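Local coordinates for 65 kDa virulence protein (Salmonella typhimurium, PDB 2GWM) that probably transfers ADP-ribose from NAD+ to an arginine of host actin, and so blocks actin polymerisation, through the transferase domain captured in this chain, at residues Ser17-Tyr22 / Val59-Ile64; Tyr22-Asp27 / Asp106-Ser111. One frame throughout, in Å; residues are numbered along the deposited sequence.

Contact 1: residues Ser17-Tyr22 / Val59-Ile64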
ATOM      1  N   SER A  17      -0.541 -10.926  -0.282  1.00 24.29           N
ATOM      2  CA  SER A  17      -1.865 -11.432   0.076  1.00 25.74           C
ATOM      3  C   SER A  17      -1.823 -12.003   1.506  1.00 26.37           C
ATOM      4  O   SER A  17      -2.866 -12.224   2.128  1.00 29.16           O
ATOM      5  CB  SER A  17      -2.348 -12.452  -0.984  1.00 27.24           C
ATOM      6  OG  SER A  17      -1.576 -13.639  -0.993  1.00 30.15           O
ATOM      7  N   VAL A  18      -0.620 -12.243   2.018  1.00 24.07           N
ATOM      8  CA  VAL A  18      -0.426 -12.775   3.356  1.00 25.03           C
ATOM      9  C   VAL A  18       0.246 -11.748   4.286  1.00 22.52           C
ATOM     10  O   VAL A  18      -0.150 -11.554   5.451  1.00 22.89           O
ATOM     11  CB  VAL A  18       0.455 -14.031   3.271  1.00 25.41           C
ATOM     12  CG1 VAL A  18       0.972 -14.463   4.620  1.00 28.17           C
ATOM     13  CG2 VAL A  18      -0.336 -15.161   2.605  1.00 28.28           C
ATOM     14  N   ILE A  19       1.303 -11.122   3.794  1.00 22.53           N
ATOM     15  CA  ILE A  19       2.161 -10.275   4.597  1.00 22.90           C
ATOM     16  C   ILE A  19       1.499  -9.045   5.204  1.00 21.79           C
ATOM     17  O   ILE A  19       1.805  -8.671   6.335  1.00 23.20           O
ATOM     18  CB  ILE A  19       3.319  -9.733   3.716  1.00 24.50           C
ATOM     19  CG1 ILE A  19       4.385 -10.793   3.612  1.00 30.39           C
ATOM     20  CG2 ILE A  19       3.906  -8.448   4.307  1.00 28.47           C
ATOM     21  CD1 ILE A  19       5.309 -10.816   4.792  1.00 37.40           C
ATOM     22  N   ASN A  20       0.642  -8.387   4.437  1.00 22.31           N
ATOM     23  CA  ASN A  20       0.082  -7.146   4.925  1.00 21.77           C
ATOM     24  C   ASN A  20      -0.923  -7.368   6.025  1.00 20.70           C
ATOM     25  O   ASN A  20      -0.911  -6.670   7.025  1.00 21.88           O
ATOM     26  CB  ASN A  20      -0.483  -6.345   3.744  1.00 22.25           C
ATOM     27  CG  ASN A  20       0.623  -5.895   2.748  1.00 21.76           C
ATOM     28  OD1 ASN A  20       0.446  -5.897   1.493  1.00 28.78           O
ATOM     29  ND2 ASN A  20       1.743  -5.489   3.297  1.00 20.25           N
ATOM     30  N   LYS A  21      -1.726  -8.425   5.909  1.00 20.58           N
ATOM     31  CA  LYS A  21      -2.590  -8.802   7.035  1.00 21.23           C
ATOM     32  C   LYS A  21      -1.768  -9.150   8.265  1.00 20.47           C
ATOM     33  O   LYS A  21      -2.087  -8.772   9.382  1.00 20.77           O
ATOM     34  CB  LYS A  21      -3.511  -9.957   6.656  1.00 21.11           C
ATOM     35  CG  LYS A  21      -4.570  -9.576   5.667  1.00 22.57           C
ATOM     36  CD  LYS A  21      -5.434 -10.781   5.248  1.00 23.83           C
ATOM     37  CE  LYS A  21      -6.650 -10.325   4.483  1.00 28.79           C
ATOM     38  NZ  LYS A  21      -7.651 -11.433   4.220  1.00 32.70           N
ATOM     39  N   TYR A  22      -0.698  -9.898   8.071  1.00 20.45           N
ATOM     40  CA  TYR A  22       0.219 -10.241   9.168  1.00 20.34           C
ATOM     41  C   TYR A  22       0.752  -8.990   9.886  1.00 19.75           C
ATOM     42  O   TYR A  22       0.679  -8.862  11.124  1.00 21.31           O
ATOM     43  CB  TYR A  22       1.387 -11.065   8.611  1.00 19.74           C
ATOM     44  CG  TYR A  22       2.427 -11.463   9.655  1.00 19.98           C
ATOM     45  CD1 TYR A  22       2.196 -12.509  10.546  1.00 19.83           C
ATOM     46  CD2 TYR A  22       3.627 -10.799   9.727  1.00 19.23           C
ATOM     47  CE1 TYR A  22       3.112 -12.866  11.462  1.00 19.90           C
ATOM     48  CE2 TYR A  22       4.603 -11.150  10.672  1.00 20.49           C
ATOM     49  CZ  TYR A  22       4.320 -12.193  11.548  1.00 20.20           C
ATOM     50  OH  TYR A  22       5.242 -12.641  12.465  1.00 22.14           O
ATOM     51  N   VAL A  59      12.649 -12.011   8.705  1.00 18.33           N
ATOM     52  CA  VAL A  59      13.665 -11.976   7.694  1.00 19.15           C
ATOM     53  C   VAL A  59      13.060 -11.801   6.269  1.00 18.24           C
ATOM     54  O   VAL A  59      13.587 -11.095   5.420  1.00 19.05           O
ATOM     55  CB  VAL A  59      14.525 -13.287   7.728  1.00 19.84           C
ATOM     56  CG1 VAL A  59      15.688 -13.122   6.763  1.00 20.53           C
ATOM     57  CG2 VAL A  59      15.039 -13.579   9.128  1.00 19.73           C
ATOM     58  N   TYR A  60      11.997 -12.532   5.999  1.00 18.67           N
ATOM     59  CA  TYR A  60      11.273 -12.481   4.739  1.00 18.46           C
ATOM     60  C   TYR A  60      10.779 -11.035   4.441  1.00 19.77           C
ATOM     61  O   TYR A  60      11.028 -10.489   3.388  1.00 20.08           O
ATOM     62  CB  TYR A  60      10.127 -13.452   4.907  1.00 19.54           C
ATOM     63  CG  TYR A  60       9.078 -13.479   3.807  1.00 18.64           C
ATOM     64  CD1 TYR A  60       9.405 -13.392   2.458  1.00 21.06           C
ATOM     65  CD2 TYR A  60       7.745 -13.511   4.161  1.00 22.43           C
ATOM     66  CE1 TYR A  60       8.410 -13.402   1.482  1.00 21.87           C
ATOM     67  CE2 TYR A  60       6.739 -13.518   3.200  1.00 23.94           C
ATOM     68  CZ  TYR A  60       7.087 -13.465   1.866  1.00 22.02           C
ATOM     69  OH  TYR A  60       6.079 -13.460   0.939  1.00 22.32           O
ATOM     70  N   ILE A  61      10.126 -10.438   5.421  1.00 19.11           N
ATOM     71  CA  ILE A  61       9.652  -9.052   5.294  1.00 18.68           C
ATOM     72  C   ILE A  61      10.837  -8.133   5.053  1.00 19.21           C
ATOM     73  O   ILE A  61      10.802  -7.233   4.202  1.00 18.29           O
ATOM     74  CB  ILE A  61       8.879  -8.640   6.565  1.00 20.04           C
ATOM     75  CG1 ILE A  61       7.574  -9.430   6.519  1.00 24.17           C
ATOM     76  CG2 ILE A  61       8.551  -7.181   6.535  1.00 23.12           C
ATOM     77  CD1 ILE A  61       6.912  -9.481   7.802  1.00 28.28           C
ATOM     78  N   ASN A  62      11.908  -8.307   5.826  1.00 19.00           N
ATOM     79  CA  ASN A  62      13.055  -7.451   5.669  1.00 18.01           C
ATOM     80  C   ASN A  62      13.683  -7.646   4.314  1.00 18.17           C
ATOM     81  O   ASN A  62      14.269  -6.704   3.782  1.00 18.17           O
ATOM     82  CB  ASN A  62      14.059  -7.737   6.776  1.00 17.66           C
ATOM     83  CG  ASN A  62      13.579  -7.269   8.150  1.00 16.83           C
ATOM     84  OD1 ASN A  62      12.772  -6.332   8.217  1.00 21.68           O
ATOM     85  ND2 ASN A  62      14.124  -7.818   9.221  1.00 17.87           N
ATOM     86  N   ASP A  63      13.652  -8.873   3.766  1.00 18.70           N
ATOM     87  CA  ASP A  63      14.203  -9.053   2.438  1.00 17.97           C
ATOM     88  C   ASP A  63      13.387  -8.211   1.441  1.00 18.77           C
ATOM     89  O   ASP A  63      13.949  -7.643   0.553  1.00 18.79           O
ATOM     90  CB  ASP A  63      14.140 -10.521   2.026  1.00 19.10           C
ATOM     91  CG  ASP A  63      15.398 -11.302   2.429  1.00 18.31           C
ATOM     92  OD1 ASP A  63      16.437 -10.703   2.668  1.00 18.79           O
ATOM     93  OD2 ASP A  63      15.288 -12.564   2.450  1.00 19.42           O
ATOM     94  N   ILE A  64      12.068  -8.327   1.503  1.00 19.18           N
ATOM     95  CA  ILE A  64      11.213  -7.573   0.593  1.00 18.94           C
ATOM     96  C   ILE A  64      11.467  -6.071   0.739  1.00 18.20           C
ATOM     97  O   ILE A  64      11.632  -5.387  -0.295  1.00 19.27           O
ATOM     98  CB  ILE A  64       9.720  -7.856   0.929  1.00 18.63           C
ATOM     99  CG1 ILE A  64       9.348  -9.332   0.659  1.00 20.52           C
ATOM    100  CG2 ILE A  64       8.866  -6.905   0.103  1.00 19.66           C
ATOM    101  CD1 ILE A  64       8.094  -9.721   1.328  1.00 20.70           C
TER
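The ring of Tyr60 is met across the contact by Ile19, which comes to it obliquely, CG1 3.6 Å from Tyr60 CE2. One face of the same ring is occupied from within its own helix, where Ile64 CD1 sits 3.7 Å above the Tyr60 plane and is displaced toward the rim. The second flat group, Tyr22, meets Ile61 obliquely: Ile61 CD1 is 4.0 Å from both Tyr22 CD2 and Tyr22 CE2, centring the touch on one side of the phenol. The anti torsion of Tyr22 about its first bond (chi1 179°) sends CG out toward helix 50-69.

Ile19 carries most of the contact on the 17-22 side. Its CG1 branch enters between Tyr60 and Ile61, and the two isoleucines slide past one another in opposite directions. The modelled approach of Ile19 CD1 to Ile61 CG1 is closer than carbons can sit, so the exact placing of that methyl is doubtful.

The helix segments run at 109° between their N-to-C directions, with axes 11.7 Å apart at closest approach. Ile19 and Ile61 mark the register, their CA atoms being 7.6 Å apart. Around this crossing, Met57 from the same helix as Ile61 adds to the cover of Ile19 and Tyr22, while Tyr60 also leans on Thr36 and Leu37 of helix 30-39.

Every pairing between the segments is apolar, and four of the five touching residues are buried. The helices of this N-terminal part of the transferase domain are therefore joined here by shape and by burial of aliphatic and aromatic surface, with no hydrogen bond between the two segments.

Contact 2: residues Tyr22-Asp27 / Asp106-Ser111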
ATOM      1  N   TYR A  22      -0.698  -9.898   8.071  1.00 20.45           N
ATOM      2  CA  TYR A  22       0.219 -10.241   9.168  1.00 20.34           C
ATOM      3  C   TYR A  22       0.752  -8.990   9.886  1.00 19.75           C
ATOM      4  O   TYR A  22       0.679  -8.862  11.124  1.00 21.31           O
ATOM      5  CB  TYR A  22       1.387 -11.065   8.611  1.00 19.74           C
ATOM      6  CG  TYR A  22       2.427 -11.463   9.655  1.00 19.98           C
ATOM      7  CD1 TYR A  22       2.196 -12.509  10.546  1.00 19.83           C
ATOM      8  CD2 TYR A  22       3.627 -10.799   9.727  1.00 19.23           C
ATOM      9  CE1 TYR A  22       3.112 -12.866  11.462  1.00 19.90           C
ATOM     10  CE2 TYR A  22       4.603 -11.150  10.672  1.00 20.49           C
ATOM     11  CZ  TYR A  22       4.320 -12.193  11.548  1.00 20.20           C
ATOM     12  OH  TYR A  22       5.242 -12.641  12.465  1.00 22.14           O
ATOM     13  N   LEU A  23       1.240  -8.056   9.074  1.00 20.86           N
ATOM     14  CA  LEU A  23       1.858  -6.832   9.613  1.00 21.64           C
ATOM     15  C   LEU A  23       0.824  -6.001  10.318  1.00 23.35           C
ATOM     16  O   LEU A  23       1.132  -5.388  11.323  1.00 23.40           O
ATOM     17  CB  LEU A  23       2.527  -6.016   8.508  1.00 21.91           C
ATOM     18  CG  LEU A  23       3.880  -6.564   8.014  1.00 22.17           C
ATOM     19  CD1 LEU A  23       4.289  -5.969   6.707  1.00 22.69           C
ATOM     20  CD2 LEU A  23       4.965  -6.351   9.053  1.00 22.32           C
ATOM     21  N   ARG A  24      -0.404  -5.999   9.827  1.00 23.57           N
ATOM     22  CA  ARG A  24      -1.442  -5.174  10.506  1.00 25.31           C
ATOM     23  C   ARG A  24      -1.916  -5.734  11.817  1.00 26.22           C
ATOM     24  O   ARG A  24      -2.642  -5.047  12.545  1.00 27.95           O
ATOM     25  CB  ARG A  24      -2.637  -5.031   9.600  1.00 24.83           C
ATOM     26  CG  ARG A  24      -2.387  -4.150   8.443  1.00 27.17           C
ATOM     27  CD  ARG A  24      -3.589  -4.165   7.540  1.00 29.99           C
ATOM     28  NE  ARG A  24      -3.242  -3.545   6.269  1.00 33.78           N
ATOM     29  CZ  ARG A  24      -3.369  -4.098   5.077  1.00 34.03           C
ATOM     30  NH1 ARG A  24      -3.891  -5.308   4.922  1.00 36.54           N
ATOM     31  NH2 ARG A  24      -2.986  -3.402   4.009  1.00 35.24           N
ATOM     32  N   GLY A  25      -1.499  -6.965  12.137  1.00 27.24           N
ATOM     33  CA  GLY A  25      -1.978  -7.664  13.316  1.00 28.94           C
ATOM     34  C   GLY A  25      -3.371  -8.209  13.107  1.00 29.44           C
ATOM     35  O   GLY A  25      -4.058  -8.536  14.072  1.00 30.66           O
ATOM     36  N   ASP A  26      -3.772  -8.309  11.839  1.00 30.49           N
ATOM     37  CA  ASP A  26      -5.043  -8.881  11.460  1.00 31.20           C
ATOM     38  C   ASP A  26      -4.949 -10.393  11.350  1.00 31.20           C
ATOM     39  O   ASP A  26      -3.873 -10.954  11.336  1.00 31.21           O
ATOM     40  CB  ASP A  26      -5.505  -8.297  10.126  1.00 31.41           C
ATOM     41  CG  ASP A  26      -5.929  -6.824  10.250  1.00 33.70           C
ATOM     42  OD1 ASP A  26      -6.208  -6.386  11.398  1.00 36.45           O
ATOM     43  OD2 ASP A  26      -5.978  -6.128   9.210  1.00 35.21           O
ATOM     44  N   ASP A  27      -6.098 -11.042  11.291  1.00 31.11           N
ATOM     45  CA  ASP A  27      -6.126 -12.422  10.874  1.00 30.52           C
ATOM     46  C   ASP A  27      -5.481 -12.546   9.494  1.00 29.17           C
ATOM     47  O   ASP A  27      -5.724 -11.718   8.606  1.00 28.60           O
ATOM     48  CB  ASP A  27      -7.563 -12.937  10.879  1.00 32.11           C
ATOM     49  CG  ASP A  27      -7.994 -13.481  12.263  1.00 36.21           C
ATOM     50  OD1 ASP A  27      -7.156 -14.103  12.974  1.00 42.66           O
ATOM     51  OD2 ASP A  27      -9.184 -13.313  12.626  1.00 41.41           O
ATOM     52  N   ASP A 106       0.634   3.519   8.650  1.00 22.02           N
ATOM     53  CA  ASP A 106       0.276   2.327   7.885  1.00 22.32           C
ATOM     54  C   ASP A 106       1.264   1.213   8.211  1.00 21.17           C
ATOM     55  O   ASP A 106       2.426   1.298   7.843  1.00 22.99           O
ATOM     56  CB  ASP A 106       0.264   2.591   6.378  1.00 22.13           C
ATOM     57  CG  ASP A 106      -0.380   1.440   5.578  1.00 25.25           C
ATOM     58  OD1 ASP A 106      -0.311   0.292   6.050  1.00 29.43           O
ATOM     59  OD2 ASP A 106      -0.967   1.671   4.497  1.00 32.22           O
ATOM     60  N   LYS A 107       0.778   0.181   8.881  1.00 21.08           N
ATOM     61  CA  LYS A 107       1.662  -0.909   9.309  1.00 22.07           C
ATOM     62  C   LYS A 107       2.129  -1.868   8.227  1.00 21.52           C
ATOM     63  O   LYS A 107       3.073  -2.603   8.432  1.00 22.10           O
ATOM     64  CB  LYS A 107       0.988  -1.699  10.408  1.00 21.58           C
ATOM     65  CG  LYS A 107       0.845  -0.843  11.690  1.00 26.62           C
ATOM     66  CD  LYS A 107       0.335  -1.690  12.820  1.00 31.18           C
ATOM     67  CE  LYS A 107      -0.039  -0.831  14.017  1.00 36.27           C
ATOM     68  NZ  LYS A 107       1.147  -0.270  14.806  1.00 42.33           N
ATOM     69  N   ALA A 108       1.438  -1.879   7.130  1.00 21.26           N
ATOM     70  CA  ALA A 108       1.671  -2.772   6.028  1.00 21.75           C
ATOM     71  C   ALA A 108       2.552  -2.077   4.973  1.00 20.24           C
ATOM     72  O   ALA A 108       2.752  -0.854   4.993  1.00 21.18           O
ATOM     73  CB  ALA A 108       0.321  -3.158   5.411  1.00 23.81           C
ATOM     74  N   PHE A 109       2.969  -2.837   3.959  1.00 19.53           N
ATOM     75  CA  PHE A 109       3.483  -2.216   2.748  1.00 20.26           C
ATOM     76  C   PHE A 109       2.320  -1.394   2.167  1.00 22.12           C
ATOM     77  O   PHE A 109       1.173  -1.826   2.237  1.00 23.84           O
ATOM     78  CB  PHE A 109       3.962  -3.255   1.780  1.00 20.44           C
ATOM     79  CG  PHE A 109       5.269  -3.915   2.157  1.00 19.59           C
ATOM     80  CD1 PHE A 109       6.447  -3.434   1.664  1.00 20.69           C
ATOM     81  CD2 PHE A 109       5.310  -4.977   3.012  1.00 19.95           C
ATOM     82  CE1 PHE A 109       7.642  -4.047   1.973  1.00 21.46           C
ATOM     83  CE2 PHE A 109       6.507  -5.581   3.354  1.00 19.84           C
ATOM     84  CZ  PHE A 109       7.648  -5.076   2.884  1.00 21.39           C
ATOM     85  N   MET A 110       2.628  -0.245   1.637  1.00 21.74           N
ATOM     86  CA  MET A 110       1.587   0.686   1.119  1.00 22.67           C
ATOM     87  C   MET A 110       1.756   0.843  -0.389  1.00 21.45           C
ATOM     88  O   MET A 110       2.769   1.315  -0.851  1.00 20.91           O
ATOM     89  CB  MET A 110       1.634   2.034   1.820  1.00 23.34           C
ATOM     90  CG  MET A 110       0.454   2.950   1.386  1.00 25.06           C
ATOM     91  SD  MET A 110       0.605   4.564   2.190  1.00 28.75           S
ATOM     92  CE  MET A 110       1.836   5.387   1.276  1.00 26.96           C
ATOM     93  N   SER A 111       0.767   0.375  -1.156  1.00 21.43           N
ATOM     94  CA  SER A 111       0.807   0.458  -2.596  1.00 21.87           C
ATOM     95  C   SER A 111       0.056   1.698  -3.101  1.00 20.73           C
ATOM     96  O   SER A 111      -1.045   1.977  -2.638  1.00 22.55           O
ATOM     97  CB  SER A 111       0.143  -0.773  -3.184  1.00 22.65           C
ATOM     98  OG  SER A 111       0.123  -0.717  -4.575  1.00 25.16           O
TER
HETATM   99  O   HOH W   1      -1.134  -0.566   3.195  1.00 37.34           O
HETATM  100  O   HOH W   2      -2.790  -0.772   6.264  1.00 37.42           O
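Leu23 overlaps the 107-109 turn, its CB resting 3.5 Å from Lys107 O. The leucine and phenylalanine side chains cross at a slant, Leu23 CD1 lying 4.0 Å from both Phe109 CD2 and Phe109 CE2.

Next to it, Arg24 lays its end against the Ala108 methyl: NH2 is 3.6 Å from Ala108 CB, with NE and CZ at similar range. The chain is extended from CG to NE (chi3 -168°), which brings NE over the turn although the CB of Arg24 is not directed at it. Two waters lie in the guanidinium plane at its edge. Water 2 accepts from Arg24 NE at 2.8 Å and donates to Asp106 OD1 at 2.7 Å. Water 1 donates to Asp106 OD2 at 2.6 Å and also to Phe109 O, while its bond from Arg24 NH2 is weak. The opposite charges are thus coupled through water and not by direct contact, which probably still favours the ionised aspartate.

Asp106 OD1 also accepts from Ala108 N (3.0 Å, 152° at the hydrogen), on the anti side of the carboxylate and 26° out of its plane. This Asx turn shapes the backbone that Leu23 and Arg24 pack upon. On the other segment, Gly25 ends the helix with a Schellman motif.

Leu23 also touches Ile61 of helix 50-69, and Phe109 packs on Ile64 there. Backbone hydrogen bonds tie Asp106 to Asn154 and Thr155, and Met110 to Phe151, so the turn passes from one sheet to the other. Ser111 OG bonds to Glu148 OE2 and Ser111 O to Arg81 NH1, all three predicted active-site residues, consistent with the Arg-Ser-Glu signature of this transferase class; helix 3-24 ends against the turn leading there.

From the N terminus, helix 3-24 supplies the first segment of both contacts, which share Tyr22. Contact 1 closes a 36-residue loop holding helix 30-39 and the start of helix 50-69, and ties two helices together. Contact 2 closes a loop of 78 residues, with helices 30-39, 50-69 and 91-97, strand 78-83 and most of strand 103-106, and ties the end of helix 3-24 to the turn before strand 110-112. Their segments alternate along the chain, so the closures cross. About 9 Å apart, centre to centre, they are joined by a probable hydrogen bond from Asp26 N to Lys21 O. Helix 3-24 thus joins helix 50-69 to the turn connecting the two sheets.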